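Local structure of glycosyl hyrolase, family 3 (Deinococcus radiodurans, 3TEV) at residues 167-172 and 328-333. The protein probably hydrolyses O-glycosyl bonds, as expected of a member of glycoside hydrolase family 3. Residues are numbered along the deposited sequence; the frame is centred on the assembly and turned at random.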
ATOM      1  N   GLY A 167      11.863   7.507 -10.291  1.00 43.35           N
ATOM      2  CA  GLY A 167      13.070   7.355  -9.490  1.00 42.94           C
ATOM      3  C   GLY A 167      13.152   6.012  -8.779  1.00 43.03           C
ATOM      4  O   GLY A 167      14.243   5.472  -8.622  1.00 43.46           O
ATOM      5  N   HIS A 168      12.010   5.468  -8.348  1.00 42.52           N
ATOM      6  CA  HIS A 168      11.992   4.163  -7.695  1.00 42.44           C
ATOM      7  C   HIS A 168      12.113   3.048  -8.727  1.00 42.94           C
ATOM      8  O   HIS A 168      12.958   2.174  -8.627  1.00 42.68           O
ATOM      9  CB  HIS A 168      10.717   3.993  -6.859  1.00 42.17           C
ATOM     10  CG  HIS A 168      10.802   4.632  -5.514  1.00 42.01           C
ATOM     11  ND1 HIS A 168      10.529   5.966  -5.307  1.00 43.32           N
ATOM     12  CD2 HIS A 168      11.177   4.132  -4.313  1.00 41.34           C
ATOM     13  CE1 HIS A 168      10.715   6.258  -4.031  1.00 43.42           C
ATOM     14  NE2 HIS A 168      11.112   5.161  -3.405  1.00 42.11           N
ATOM     15  N   THR A 169      11.240   3.104  -9.717  1.00 44.05           N
ATOM     16  CA  THR A 169      11.152   2.129 -10.780  1.00 45.64           C
ATOM     17  C   THR A 169      12.497   1.907 -11.461  1.00 47.04           C
ATOM     18  O   THR A 169      12.942   0.761 -11.612  1.00 47.32           O
ATOM     19  CB  THR A 169      10.071   2.587 -11.774  1.00 45.68           C
ATOM     20  OG1 THR A 169       8.786   2.322 -11.194  1.00 46.11           O
ATOM     21  CG2 THR A 169      10.156   1.833 -13.060  1.00 48.30           C
ATOM     22  N   ARG A 170      13.170   2.995 -11.835  1.00 48.17           N
ATOM     23  CA  ARG A 170      14.459   2.853 -12.507  1.00 49.99           C
ATOM     24  C   ARG A 170      15.571   2.308 -11.593  1.00 50.08           C
ATOM     25  O   ARG A 170      16.591   1.833 -12.091  1.00 50.19           O
ATOM     26  CB  ARG A 170      14.878   4.154 -13.216  1.00 50.29           C
ATOM     27  CG  ARG A 170      15.318   5.300 -12.308  1.00 53.02           C
ATOM     28  CD  ARG A 170      15.600   6.515 -13.200  1.00 58.20           C
ATOM     29  NE  ARG A 170      16.056   7.765 -12.582  1.00 59.44           N
ATOM     30  CZ  ARG A 170      17.284   7.986 -12.098  1.00 62.77           C
ATOM     31  NH1 ARG A 170      18.173   6.980 -12.045  1.00 63.38           N
ATOM     32  NH2 ARG A 170      17.617   9.210 -11.633  1.00 61.16           N
ATOM     33  N   GLU A 171      15.370   2.367 -10.272  1.00 49.55           N
ATOM     34  CA  GLU A 171      16.345   1.816  -9.334  1.00 49.35           C
ATOM     35  C   GLU A 171      15.957   0.421  -8.810  1.00 48.76           C
ATOM     36  O   GLU A 171      16.606  -0.112  -7.903  1.00 49.61           O
ATOM     37  CB  GLU A 171      16.647   2.783  -8.179  1.00 49.00           C
ATOM     38  CG  GLU A 171      17.296   4.149  -8.591  1.00 51.35           C
ATOM     39  CD  GLU A 171      18.695   4.054  -9.226  1.00 52.80           C
ATOM     40  OE1 GLU A 171      19.259   2.944  -9.360  1.00 54.35           O
ATOM     41  OE2 GLU A 171      19.248   5.117  -9.612  1.00 56.49           O
ATOM     42  N   GLY A 172      14.916  -0.182  -9.376  1.00 47.25           N
ATOM     43  CA  GLY A 172      14.494  -1.511  -8.933  1.00 45.28           C
ATOM     44  C   GLY A 172      13.759  -1.601  -7.597  1.00 44.00           C
ATOM     45  O   GLY A 172      13.809  -2.637  -6.950  1.00 44.16           O
ATOM     46  N   ALA A 328       7.175  -8.875  -7.360  1.00 37.72           N
ATOM     47  CA  ALA A 328       8.453  -9.376  -6.874  1.00 39.44           C
ATOM     48  C   ALA A 328       9.426  -9.848  -7.977  1.00 41.21           C
ATOM     49  O   ALA A 328      10.637  -9.750  -7.770  1.00 41.58           O
ATOM     50  CB  ALA A 328       8.241 -10.480  -5.840  1.00 39.02           C
ATOM     51  N   ARG A 329       8.927 -10.389  -9.104  1.00 42.78           N
ATOM     52  CA  ARG A 329       9.818 -10.795 -10.215  1.00 45.48           C
ATOM     53  C   ARG A 329      10.454  -9.548 -10.855  1.00 45.02           C
ATOM     54  O   ARG A 329      11.624  -9.540 -11.224  1.00 45.00           O
ATOM     55  CB  ARG A 329       9.088 -11.610 -11.308  1.00 46.89           C
ATOM     56  CG  ARG A 329       9.408 -13.091 -11.298  1.00 52.89           C
ATOM     57  CD  ARG A 329       8.704 -13.940 -12.419  1.00 60.41           C
ATOM     58  NE  ARG A 329       7.296 -13.577 -12.654  1.00 63.19           N
ATOM     59  CZ  ARG A 329       6.223 -14.159 -12.110  1.00 62.44           C
ATOM     60  NH1 ARG A 329       6.328 -15.174 -11.256  1.00 61.98           N
ATOM     61  NH2 ARG A 329       5.022 -13.709 -12.436  1.00 61.30           N
ATOM     62  N   ARG A 330       9.650  -8.505 -10.978  1.00 44.25           N
ATOM     63  CA  ARG A 330      10.085  -7.275 -11.598  1.00 44.06           C
ATOM     64  C   ARG A 330      11.044  -6.532 -10.654  1.00 42.99           C
ATOM     65  O   ARG A 330      12.029  -5.976 -11.093  1.00 42.56           O
ATOM     66  CB  ARG A 330       8.862  -6.425 -11.942  1.00 44.30           C
ATOM     67  CG  ARG A 330       9.184  -5.185 -12.738  1.00 45.82           C
ATOM     68  CD  ARG A 330       7.925  -4.409 -13.027  1.00 47.49           C
ATOM     69  NE  ARG A 330       8.238  -3.150 -13.705  1.00 49.60           N
ATOM     70  CZ  ARG A 330       7.399  -2.127 -13.817  1.00 49.09           C
ATOM     71  NH1 ARG A 330       6.178  -2.199 -13.296  1.00 46.95           N
ATOM     72  NH2 ARG A 330       7.790  -1.028 -14.457  1.00 49.87           N
ATOM     73  N   PHE A 331      10.752  -6.582  -9.354  1.00 41.70           N
ATOM     74  CA  PHE A 331      11.503  -5.868  -8.341  1.00 40.97           C
ATOM     75  C   PHE A 331      11.966  -6.850  -7.248  1.00 41.48           C
ATOM     76  O   PHE A 331      11.474  -6.813  -6.121  1.00 41.04           O
ATOM     77  CB  PHE A 331      10.624  -4.775  -7.721  1.00 39.95           C
ATOM     78  CG  PHE A 331      10.106  -3.750  -8.710  1.00 39.01           C
ATOM     79  CD1 PHE A 331      10.983  -2.869  -9.356  1.00 37.93           C
ATOM     80  CD2 PHE A 331       8.741  -3.644  -8.972  1.00 36.76           C
ATOM     81  CE1 PHE A 331      10.517  -1.891 -10.246  1.00 37.26           C
ATOM     82  CE2 PHE A 331       8.251  -2.657  -9.853  1.00 36.72           C
ATOM     83  CZ  PHE A 331       9.147  -1.787 -10.506  1.00 36.88           C
ATOM     84  N   PRO A 332      12.918  -7.733  -7.580  1.00 42.59           N
ATOM     85  CA  PRO A 332      13.353  -8.720  -6.598  1.00 44.04           C
ATOM     86  C   PRO A 332      14.004  -8.083  -5.359  1.00 46.30           C
ATOM     87  O   PRO A 332      14.757  -7.105  -5.473  1.00 45.32           O
ATOM     88  CB  PRO A 332      14.365  -9.579  -7.372  1.00 43.69           C
ATOM     89  CG  PRO A 332      14.830  -8.732  -8.502  1.00 43.58           C
ATOM     90  CD  PRO A 332      13.777  -7.701  -8.782  1.00 42.58           C
ATOM     91  N   ALA A 333      13.711  -8.646  -4.188  1.00 49.09           N
ATOM     92  CA  ALA A 333      14.274  -8.148  -2.944  1.00 52.81           C
ATOM     93  C   ALA A 333      15.777  -8.379  -2.820  1.00 56.51           C
ATOM     94  O   ALA A 333      16.504  -7.466  -2.448  1.00 56.79           O
ATOM     95  CB  ALA A 333      13.552  -8.734  -1.754  1.00 52.44           C
TER
HETATM   96  O   HOH W   1      15.005  -5.069  -7.367  1.00 48.58           O
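Phe331 brings its ring up to the turn at Thr169–Gly172, and van der Waals contact carries most of the meeting. Its CD1 lies 3.5 Å from Gly172 C, while the rim atom CE1 meets Thr169 O at 3.8 Å, the carbonyl oxygen lying in the ring plane at the edge. CG anti to the carbonyl carbon and beside the backbone N (chi1 -59°) places the CD1–CE1 side of the ring against Thr169 and Gly172; Ala174 of strand 174-180 also touches it. Over one ring face runs the extended side chain of Arg330, whose CG stands 3.9 Å above the plane of the Phe331 ring, over its centre, and its NH2 goes on to reach Thr169 CG2 at 4.0 Å.

No direct hydrogen bond joins the segments. A water bridges them instead, donating to Gly172 O (2.7 Å) and Pro332 O (2.8 Å). Phe331 O is bound by Asn127 ND2, which links the segment after the helix to the residue just before strand 128-129.

Gly172 N donates a hydrogen bond to Thr169 O (3.1 Å) and Val173 N one to His168 O; Gly172, at positive phi (75°), is the C-prime residue of this Schellman motif, which closes helix 154-169 just before strand 174-180. The contact thus sets a helix-to-strand turn of the family 3 TIM-barrel-like domain against the end of helix 314-330, the last in the model, and the residues after it.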